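Local coordinates for NADB-Rossmann Superfamily protein (Streptococcus agalactiae, PDB 3LEC) that probably methylates N1 of an adenine in tRNA and carries a bound zinc ion on a Rossmann-type methyltransferase fold, at residues A[12-15]-A[16-19]; A[36-39]-A[40-44]; A[173-177]-A[178-182]; A[68-71]-A[72-75]. All coordinates share one frame; numbering follows the deposited sequence. Where two conformers were deposited one is given.

In the fold
The four contacts are local, each within one continuous stretch of chain, and together they sample both ends of the central sheet. Contacts 1, 2 and 4 form a connected row: helix 34-41 of contact 2 packs on 12-19 through F38 and L39, with A16 CB 3.9 Å from L39 CD2, and on 68-75 through L40, whose CG lies 3.6 Å from I74 CG1. Centres of contacts 1 and 2 are 11 Å apart, those of contacts 2 and 4 are 10 Å apart. Contact 3 stands apart, its centre about 37 Å from that of contact 4 across the chain's centre. All four lie away from the zinc site of D140 and H165.

Contact 1. Residues A[12-15]-A[16-19]; sequences LQKV and ANYV
The end of helix 10-16 and the type I beta turn A16 to V19 that follows it make up this contact, where Q13 and N17 meet one helical turn apart. L12 O receives the amide of A16 at 2.8 Å from its N, and Q13 O receives that of N17, the usual i to i+4 pattern. At Y18 the pattern tightens: its N reaches back three residues to V15 O at 3.0 Å. V19 N bonds to A16 O and closes the turn.

The side chain of Q13 bends at chi2 (59°), which carries OE1 along the helix flank toward N17. There OE1 takes a weak hydrogen bond from N17 ND2, 2.9 Å long but bent to 126° at the hydrogen. The two side chains cross at about a right angle, with their amide planes 37° apart. A water donates to K14 O and, weakly, to N17 OD1, so each end of the N17 amide has a polar partner, both weakly held. CD2 of the Y18 ring lies 3.1 Å from K14 O, in an oblique approach, while V15 O lies at the edge of the ring.

Q13 and A16 face helix 34-41, touching F38 and L39. V15 packs on L35 of that helix and on I158 of strand 155-163. K14 and Y18 extend over strands 155-163 and 141-150, so that the helix end and its turn lie between helix 34-41 and the antiparallel end of the sheet.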
loop_
_atom_site.group_PDB
_atom_site.type_symbol
_atom_site.label_atom_id
_atom_site.label_comp_id
_atom_site.label_asym_id
_atom_site.label_seq_id
_atom_site.Cartn_x
_atom_site.Cartn_y
_atom_site.Cartn_z
ATOM N N LEU A 12 -3.802 1.722 -9.210
ATOM C CA LEU A 12 -4.313 0.378 -8.970
ATOM C C LEU A 12 -3.739 -0.658 -9.952
ATOM O O LEU A 12 -3.548 -1.818 -9.590
ATOM C CB LEU A 12 -5.839 0.365 -9.019
ATOM C CG LEU A 12 -6.577 1.088 -7.881
ATOM C CD1 LEU A 12 -8.065 0.817 -8.050
ATOM C CD2 LEU A 12 -6.142 0.627 -6.519
ATOM N N GLN A 13 -3.463 -0.227 -11.179
ATOM C CA GLN A 13 -2.841 -1.112 -12.186
ATOM C C GLN A 13 -1.484 -1.572 -11.710
ATOM O O GLN A 13 -1.147 -2.745 -11.857
ATOM C CB GLN A 13 -2.722 -0.429 -13.555
ATOM C CG GLN A 13 -2.140 -1.356 -14.703
ATOM C CD GLN A 13 -2.985 -2.596 -14.929
ATOM O OE1 GLN A 13 -2.483 -3.740 -14.838
ATOM N NE2 GLN A 13 -4.271 -2.397 -15.248
ATOM N N LYS A 14 -0.696 -0.638 -11.188
ATOM C CA LYS A 14 0.637 -0.975 -10.689
ATOM C C LYS A 14 0.600 -1.885 -9.445
ATOM O O LYS A 14 1.490 -2.701 -9.253
ATOM C CB LYS A 14 1.486 0.289 -10.557
ATOM C CG LYS A 14 1.838 0.799 -11.964
ATOM C CD LYS A 14 2.512 2.154 -12.000
ATOM C CE LYS A 14 2.576 2.676 -13.447
ATOM N NZ LYS A 14 3.624 1.969 -14.237
ATOM N N VAL A 15 -0.454 -1.785 -8.640
ATOM C CA VAL A 15 -0.711 -2.791 -7.613
ATOM C C VAL A 15 -1.060 -4.157 -8.256
ATOM O O VAL A 15 -0.487 -5.168 -7.888
ATOM C CB VAL A 15 -1.834 -2.357 -6.641
ATOM C CG1 VAL A 15 -2.197 -3.474 -5.672
ATOM C CG2 VAL A 15 -1.398 -1.144 -5.854
ATOM N N ALA A 16 -2.021 -4.176 -9.179
ATOM C CA ALA A 16 -2.415 -5.433 -9.877
ATOM C C ALA A 16 -1.223 -6.156 -10.503
ATOM O O ALA A 16 -1.184 -7.383 -10.475
ATOM C CB ALA A 16 -3.466 -5.156 -10.951
ATOM N N ASN A 17 -0.265 -5.393 -11.044
ATOM C CA ASN A 17 0.900 -5.984 -11.732
ATOM C C ASN A 17 1.744 -6.860 -10.799
ATOM O O ASN A 17 2.482 -7.710 -11.283
ATOM C CB ASN A 17 1.823 -4.923 -12.359
ATOM C CG ASN A 17 1.147 -4.101 -13.449
ATOM O OD1 ASN A 17 1.562 -2.977 -13.736
ATOM N ND2 ASN A 17 0.109 -4.644 -14.047
ATOM N N TYR A 18 1.648 -6.616 -9.489
ATOM C CA TYR A 18 2.406 -7.355 -8.475
ATOM C C TYR A 18 1.651 -8.510 -7.814
ATOM O O TYR A 18 2.229 -9.230 -7.002
ATOM C CB TYR A 18 2.929 -6.429 -7.386
ATOM C CG TYR A 18 4.067 -5.538 -7.783
ATOM C CD1 TYR A 18 5.328 -6.054 -8.078
ATOM C CD2 TYR A 18 3.889 -4.159 -7.827
ATOM C CE1 TYR A 18 6.397 -5.198 -8.429
ATOM C CE2 TYR A 18 4.942 -3.311 -8.165
ATOM C CZ TYR A 18 6.178 -3.836 -8.465
ATOM O OH TYR A 18 7.201 -2.968 -8.788
ATOM N N VAL A 19 0.382 -8.692 -8.165
ATOM C CA VAL A 19 -0.407 -9.791 -7.598
ATOM C C VAL A 19 -0.034 -11.031 -8.388
ATOM O O VAL A 19 -0.088 -11.014 -9.625
ATOM C CB VAL A 19 -1.926 -9.524 -7.702
ATOM C CG1 VAL A 19 -2.735 -10.671 -7.073
ATOM C CG2 VAL A 19 -2.261 -8.208 -7.016
HETATM O O HOH W 1 3.703 -2.350 -11.239
#

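Contact 2. Residues A[36-39]-A[40-44]; sequences PIFL and LQMGY
F38 holds CG anti to its backbone N (chi1 174°), which sends the ring outward with a lean toward the C-terminal end of the helix, and M42, a selenomethionine, bends at chi2 and chi3 to lie against it. M42 CG sits over one face of the F38 ring, 4.0 Å from the centroid and offset toward the rim, a CH-pi contact. The selenium follows obliquely, 5.0 Å from the same centroid, completing a Met-aromatic pair. M42 also lays CB over the centre of the Y44 ring, 3.5 Å above the plane, and the two rings meet obliquely where F38 CZ is 4.1 Å from Y44 CE2.

Q41 crosses F38 at about a right angle, its amide plane turned 72° from the ring. Beyond CG its chain is extended and passes I37 at a slant, with NE2 3.6 Å from I37 CG2. The amide itself is held by the N-terminal segment: OE1 accepts from L6 N, and NE2 donates weakly to M4 O.

Helix 34-41 ends here in a Schellman motif. L40, Q41 and M42 donate to P36, I37 and F38 in turn. G43 then takes positive phi and bonds back to L40 O, and Y44 N reaches L39 O at 2.9 Å in a weak bond. This reversal leads into strand 45-52 of the beta-alpha-beta unit. The last carbonyls of the helix thus find backbone donors, while F38, M42 and Y44 meet through polarisable groups, a selenium and two rings, whose attraction is probably largely dispersive; the Y44 ring also has a cation-pi partner in K21.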
loop_
_atom_site.group_PDB
_atom_site.type_symbol
_atom_site.label_atom_id
_atom_site.label_comp_id
_atom_site.label_asym_id
_atom_site.label_seq_id
_atom_site.Cartn_x
_atom_site.Cartn_y
_atom_site.Cartn_z
ATOM N N PRO A 36 -10.193 -6.261 -7.552
ATOM C CA PRO A 36 -10.619 -7.659 -7.708
ATOM C C PRO A 36 -11.351 -7.955 -9.044
ATOM O O PRO A 36 -11.114 -9.009 -9.650
ATOM C CB PRO A 36 -11.558 -7.897 -6.503
ATOM C CG PRO A 36 -11.226 -6.884 -5.524
ATOM C CD PRO A 36 -10.629 -5.689 -6.265
ATOM N N ILE A 37 -12.199 -7.039 -9.534
ATOM C CA ILE A 37 -12.887 -7.267 -10.816
ATOM C C ILE A 37 -11.893 -7.374 -11.974
ATOM O O ILE A 37 -12.031 -8.234 -12.831
ATOM C CB ILE A 37 -13.988 -6.183 -11.113
ATOM C CG1 ILE A 37 -15.177 -6.379 -10.162
ATOM C CG2 ILE A 37 -14.470 -6.236 -12.572
ATOM C CD1 ILE A 37 -16.015 -5.134 -9.968
ATOM N N PHE A 38 -10.908 -6.493 -11.999
ATOM C CA PHE A 38 -9.906 -6.541 -13.046
ATOM C C PHE A 38 -9.235 -7.913 -13.056
ATOM O O PHE A 38 -9.148 -8.570 -14.099
ATOM C CB PHE A 38 -8.832 -5.471 -12.860
ATOM C CG PHE A 38 -7.725 -5.602 -13.863
ATOM C CD1 PHE A 38 -7.967 -5.336 -15.216
ATOM C CD2 PHE A 38 -6.477 -6.089 -13.477
ATOM C CE1 PHE A 38 -6.961 -5.509 -16.179
ATOM C CE2 PHE A 38 -5.439 -6.244 -14.423
ATOM C CZ PHE A 38 -5.679 -5.964 -15.769
ATOM N N LEU A 39 -8.806 -8.347 -11.876
ATOM C CA LEU A 39 -7.974 -9.542 -11.757
ATOM C C LEU A 39 -8.782 -10.777 -12.103
ATOM O O LEU A 39 -8.249 -11.688 -12.746
ATOM C CB LEU A 39 -7.394 -9.654 -10.352
ATOM C CG LEU A 39 -6.334 -8.592 -10.053
ATOM C CD1 LEU A 39 -5.874 -8.740 -8.612
ATOM C CD2 LEU A 39 -5.146 -8.694 -11.068
ATOM N N LEU A 40 -10.049 -10.806 -11.675
ATOM C CA LEU A 40 -10.933 -11.942 -11.969
ATOM C C LEU A 40 -11.444 -11.973 -13.406
ATOM O O LEU A 40 -11.542 -13.050 -14.002
ATOM C CB LEU A 40 -12.108 -12.020 -10.976
ATOM C CG LEU A 40 -11.868 -12.912 -9.749
ATOM C CD1 LEU A 40 -11.548 -14.368 -10.163
ATOM C CD2 LEU A 40 -10.755 -12.374 -8.825
ATOM N N GLN A 41 -11.767 -10.808 -13.974
ATOM C CA GLN A 41 -12.259 -10.786 -15.352
ATOM C C GLN A 41 -11.162 -11.233 -16.325
ATOM O O GLN A 41 -11.465 -11.788 -17.377
ATOM C CB GLN A 41 -12.828 -9.416 -15.737
ATOM C CG GLN A 41 -11.790 -8.401 -16.179
ATOM C CD GLN A 41 -12.317 -6.956 -16.231
ATOM O OE1 GLN A 41 -11.559 -6.026 -16.496
ATOM N NE2 GLN A 41 -13.602 -6.775 -15.983
HETATM N N MSE A 42 -9.893 -11.020 -15.969
HETATM C CA MSE A 42 -8.787 -11.366 -16.876
HETATM C C MSE A 42 -8.305 -12.795 -16.613
HETATM O O MSE A 42 -7.396 -13.280 -17.288
HETATM C CB MSE A 42 -7.604 -10.403 -16.731
HETATM C CG MSE A 42 -7.935 -8.926 -16.906
HETATM SE SE MSE A 42 -8.436 -8.484 -18.728
HETATM C CE MSE A 42 -6.607 -8.309 -19.457
ATOM N N GLY A 43 -8.909 -13.444 -15.623
ATOM C CA GLY A 43 -8.483 -14.771 -15.175
ATOM C C GLY A 43 -7.126 -14.802 -14.483
ATOM O O GLY A 43 -6.558 -15.885 -14.300
ATOM N N TYR A 44 -6.610 -13.634 -14.086
ATOM C CA TYR A 44 -5.277 -13.537 -13.467
ATOM C C TYR A 44 -5.220 -13.992 -12.010
ATOM O O TYR A 44 -4.129 -14.243 -11.463
ATOM C CB TYR A 44 -4.734 -12.114 -13.546
ATOM C CG TYR A 44 -4.453 -11.592 -14.941
ATOM C CD1 TYR A 44 -4.218 -12.458 -16.009
ATOM C CD2 TYR A 44 -4.383 -10.218 -15.181
ATOM C CE1 TYR A 44 -3.949 -11.972 -17.279
ATOM C CE2 TYR A 44 -4.120 -9.727 -16.437
ATOM C CZ TYR A 44 -3.891 -10.606 -17.484
ATOM O OH TYR A 44 -3.610 -10.123 -18.740
#

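Contact 3. Residues A[173-177]-A[178-182]; sequences LRFGP and FLLSN
Backbone hydrogen bonds start the second of two short helices, with G176 at its N-cap position. L180 N bonds to G176 O at 2.9 Å, with an N-H...O angle of 158°, and S181 N reaches P177 O in a weak bond of 3.4 Å. G176 has positive phi (101°), which breaks helix 170-175 and lets the chain turn into 177-182, where P177 takes the first helical position.

An apolar contact spans the break: L180 leans back toward the first helix, its CG 3.5 Å from F175 CB and its CD2 obliquely placed to the ring. L179 sets side chain on backbone, with CB 3.3 Å from F175 O. Inside the second helix P177 CG lies 3.9 Å from F178 CD2, again obliquely to that ring.

Among polar partners from elsewhere, E146 OE1, on strand 141-150, accepts from both F178 N and L179 N at the helix start. In the first helix R174 forms a salt bridge with E129. F175 and L180 turn to helices 185-204 and 210-227, meeting F187 and V226. P177, F178 and L179 pack on strand 141-150, so the helix pair sits between the edge of the sheet and the C-terminal helices.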
loop_
_atom_site.group_PDB
_atom_site.type_symbol
_atom_site.label_atom_id
_atom_site.label_comp_id
_atom_site.label_asym_id
_atom_site.label_seq_id
_atom_site.Cartn_x
_atom_site.Cartn_y
_atom_site.Cartn_z
ATOM N N LEU A 173 14.275 3.149 5.716
ATOM C CA LEU A 173 12.930 3.254 6.257
ATOM C C LEU A 173 12.218 4.438 5.603
ATOM O O LEU A 173 11.066 4.320 5.196
ATOM C CB LEU A 173 12.956 3.397 7.788
ATOM C CG LEU A 173 13.280 2.153 8.624
ATOM C CD1 LEU A 173 13.625 2.489 10.076
ATOM C CD2 LEU A 173 12.138 1.130 8.570
ATOM N N ARG A 174 12.923 5.566 5.476
ATOM C CA ARG A 174 12.295 6.808 5.026
ATOM C C ARG A 174 12.136 6.852 3.511
ATOM O O ARG A 174 11.111 7.301 3.010
ATOM C CB ARG A 174 13.072 8.045 5.540
ATOM C CG ARG A 174 12.608 9.382 4.909
ATOM C CD ARG A 174 11.184 9.816 5.347
ATOM N NE ARG A 174 10.082 9.124 4.658
ATOM C CZ ARG A 174 8.788 9.367 4.881
ATOM N NH1 ARG A 174 7.860 8.711 4.195
ATOM N NH2 ARG A 174 8.414 10.282 5.779
ATOM N N PHE A 175 13.142 6.362 2.782
ATOM C CA PHE A 175 13.163 6.485 1.319
ATOM C C PHE A 175 12.767 5.232 0.555
ATOM O O PHE A 175 12.293 5.328 -0.591
ATOM C CB PHE A 175 14.536 6.996 0.861
ATOM C CG PHE A 175 14.862 8.350 1.400
ATOM C CD1 PHE A 175 14.406 9.481 0.759
ATOM C CD2 PHE A 175 15.572 8.492 2.575
ATOM C CE1 PHE A 175 14.659 10.736 1.269
ATOM C CE2 PHE A 175 15.849 9.761 3.099
ATOM C CZ PHE A 175 15.388 10.884 2.441
ATOM N N GLY A 176 12.965 4.075 1.196
ATOM C CA GLY A 176 12.630 2.783 0.590
ATOM C C GLY A 176 13.884 2.112 0.053
ATOM O O GLY A 176 14.619 2.721 -0.718
ATOM N N PRO A 177 14.147 0.862 0.483
ATOM C CA PRO A 177 15.359 0.176 0.069
ATOM C C PRO A 177 15.429 0.042 -1.457
ATOM O O PRO A 177 16.496 0.271 -2.045
ATOM C CB PRO A 177 15.247 -1.195 0.764
ATOM C CG PRO A 177 13.718 -1.351 1.027
ATOM C CD PRO A 177 13.306 0.037 1.378
ATOM N N PHE A 178 14.302 -0.306 -2.093
ATOM C CA PHE A 178 14.248 -0.478 -3.547
ATOM C C PHE A 178 14.079 0.831 -4.296
ATOM O O PHE A 178 14.629 0.982 -5.375
ATOM C CB PHE A 178 13.171 -1.486 -3.951
ATOM C CG PHE A 178 13.507 -2.887 -3.544
ATOM C CD1 PHE A 178 14.208 -3.718 -4.412
ATOM C CD2 PHE A 178 13.139 -3.367 -2.288
ATOM C CE1 PHE A 178 14.547 -5.023 -4.035
ATOM C CE2 PHE A 178 13.460 -4.678 -1.900
ATOM C CZ PHE A 178 14.162 -5.510 -2.780
ATOM N N LEU A 179 13.336 1.780 -3.719
ATOM C CA LEU A 179 13.190 3.108 -4.350
ATOM C C LEU A 179 14.526 3.856 -4.373
ATOM O O LEU A 179 14.849 4.533 -5.343
ATOM C CB LEU A 179 12.143 3.963 -3.631
ATOM C CG LEU A 179 10.719 3.360 -3.560
ATOM C CD1 LEU A 179 9.788 4.336 -2.842
ATOM C CD2 LEU A 179 10.182 3.037 -4.973
ATOM N N LEU A 180 15.298 3.705 -3.306
ATOM C CA LEU A 180 16.647 4.301 -3.245
ATOM C C LEU A 180 17.563 3.761 -4.333
ATOM O O LEU A 180 18.291 4.513 -4.993
ATOM C CB LEU A 180 17.260 4.031 -1.882
ATOM C CG LEU A 180 16.958 4.972 -0.731
ATOM C CD1 LEU A 180 17.435 4.369 0.603
ATOM C CD2 LEU A 180 17.617 6.346 -1.004
ATOM N N SER A 181 17.504 2.449 -4.522
ATOM C CA SER A 181 18.393 1.745 -5.434
ATOM C C SER A 181 18.016 1.989 -6.897
ATOM O O SER A 181 18.888 2.163 -7.764
ATOM C CB SER A 181 18.398 0.254 -5.084
ATOM O OG SER A 181 19.176 -0.497 -6.000
ATOM N N ASN A 182 16.714 2.005 -7.172
ATOM C CA ASN A 182 16.236 2.256 -8.527
ATOM C C ASN A 182 16.515 3.714 -8.908
ATOM O O ASN A 182 16.922 3.986 -10.037
ATOM C CB ASN A 182 14.752 1.910 -8.650
ATOM C CG ASN A 182 14.426 1.119 -9.914
ATOM O OD1 ASN A 182 13.490 1.462 -10.652
ATOM N ND2 ASN A 182 15.181 0.048 -10.164
#

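Contact 4. Residues A[68-71]-A[72-75]; sequences HGLT and SKID
The backbone folds round L70 O, which takes two amides at once: K73 N at 2.9 Å and I74 N, also at 2.9 Å but in a weak bond, bent to 129° at its hydrogen. Helix 55-67 closes just before this in a Schellman motif, with G69 at positive phi (70°), and the bonds to L70 O then turn the chain into strand 74-78.

L70 is buried and carries the side-chain part of the contact. Its CG stands anti to the carbonyl carbon (chi1 -73°), and the two methyls beyond it part company. CD1 meets I74 CD1 at 4.1 Å, while CD2 lies against the aliphatic part of K73, 4.1 Å from CD. Both pairs cross obliquely. K73 is extended beyond CG, and its CD meets the leucine side chain before the chain runs on away from the turn. I74 also brings CD1 within 4.1 Å of L70 CB, and both L70 and I74 rest on V65 of helix 55-67.

I74 also packs on L40 of helix 34-41, which K73 touches too. K73 and D75 pair with A48 of strand 45-52 through backbone hydrogen bonds, and D75 OD2 forms a salt bridge with R77. One carbonyl thus accepts two amides where the chain turns into strand 74-78, an outermost strand of the sheet; L70 O is satisfied by backbone amides, one of them weakly bound, while the side chains of L70, K73 and I74 contribute van der Waals contact.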
loop_
_atom_site.group_PDB
_atom_site.type_symbol
_atom_site.label_atom_id
_atom_site.label_comp_id
_atom_site.label_asym_id
_atom_site.label_seq_id
_atom_site.Cartn_x
_atom_site.Cartn_y
_atom_site.Cartn_z
ATOM N N HIS A 68 -20.705 -6.973 -13.230
ATOM C CA HIS A 68 -19.598 -7.512 -13.983
ATOM C C HIS A 68 -19.654 -9.033 -14.117
ATOM O O HIS A 68 -18.808 -9.648 -14.799
ATOM C CB HIS A 68 -18.287 -7.045 -13.376
ATOM C CG HIS A 68 -17.891 -5.679 -13.812
ATOM N ND1 HIS A 68 -17.002 -5.468 -14.838
ATOM C CD2 HIS A 68 -18.268 -4.451 -13.381
ATOM C CE1 HIS A 68 -16.826 -4.169 -15.005
ATOM N NE2 HIS A 68 -17.590 -3.528 -14.143
ATOM N N GLY A 69 -20.680 -9.623 -13.498
ATOM C CA GLY A 69 -20.943 -11.054 -13.638
ATOM C C GLY A 69 -19.891 -11.897 -12.947
ATOM O O GLY A 69 -19.484 -12.927 -13.469
ATOM N N LEU A 70 -19.460 -11.472 -11.765
ATOM C CA LEU A 70 -18.372 -12.157 -11.056
ATOM C C LEU A 70 -18.718 -12.629 -9.647
ATOM O O LEU A 70 -17.815 -12.915 -8.838
ATOM C CB LEU A 70 -17.124 -11.265 -11.025
ATOM C CG LEU A 70 -16.408 -11.161 -12.369
ATOM C CD1 LEU A 70 -15.439 -9.956 -12.338
ATOM C CD2 LEU A 70 -15.701 -12.475 -12.707
ATOM N N THR A 71 -20.012 -12.702 -9.341
ATOM C CA THR A 71 -20.452 -13.072 -7.987
ATOM C C THR A 71 -19.941 -14.431 -7.522
ATOM O O THR A 71 -19.733 -14.615 -6.324
ATOM C CB THR A 71 -21.965 -13.071 -7.842
ATOM O OG1 THR A 71 -22.503 -14.131 -8.638
ATOM C CG2 THR A 71 -22.548 -11.705 -8.261
ATOM N N SER A 72 -19.741 -15.367 -8.459
ATOM C CA SER A 72 -19.217 -16.703 -8.142
ATOM C C SER A 72 -17.733 -16.679 -7.799
ATOM O O SER A 72 -17.223 -17.589 -7.123
ATOM C CB SER A 72 -19.441 -17.675 -9.309
ATOM O OG SER A 72 -20.811 -17.981 -9.488
ATOM N N LYS A 73 -17.036 -15.648 -8.269
ATOM C CA LYS A 73 -15.587 -15.589 -8.105
ATOM C C LYS A 73 -15.106 -14.514 -7.138
ATOM O O LYS A 73 -13.942 -14.505 -6.750
ATOM C CB LYS A 73 -14.913 -15.442 -9.466
ATOM C CG LYS A 73 -15.136 -16.674 -10.379
ATOM C CD LYS A 73 -14.660 -16.376 -11.788
ATOM C CE LYS A 73 -14.567 -17.637 -12.645
ATOM N NZ LYS A 73 -14.189 -17.248 -14.035
ATOM N N ILE A 74 -16.008 -13.625 -6.734
ATOM C CA ILE A 74 -15.634 -12.544 -5.825
ATOM C C ILE A 74 -16.629 -12.390 -4.689
ATOM O O ILE A 74 -17.791 -12.069 -4.916
ATOM C CB ILE A 74 -15.438 -11.200 -6.538
ATOM C CG1 ILE A 74 -14.389 -11.314 -7.650
ATOM C CG2 ILE A 74 -15.028 -10.140 -5.514
ATOM C CD1 ILE A 74 -14.205 -10.037 -8.475
ATOM N N ASP A 75 -16.161 -12.620 -3.473
ATOM C CA ASP A 75 -16.987 -12.421 -2.282
ATOM C C ASP A 75 -16.858 -10.995 -1.799
ATOM O O ASP A 75 -15.769 -10.419 -1.800
ATOM C CB ASP A 75 -16.593 -13.395 -1.157
ATOM C CG ASP A 75 -17.158 -14.793 -1.359
ATOM O OD1 ASP A 75 -18.004 -14.978 -2.256
ATOM O OD2 ASP A 75 -16.756 -15.706 -0.602
#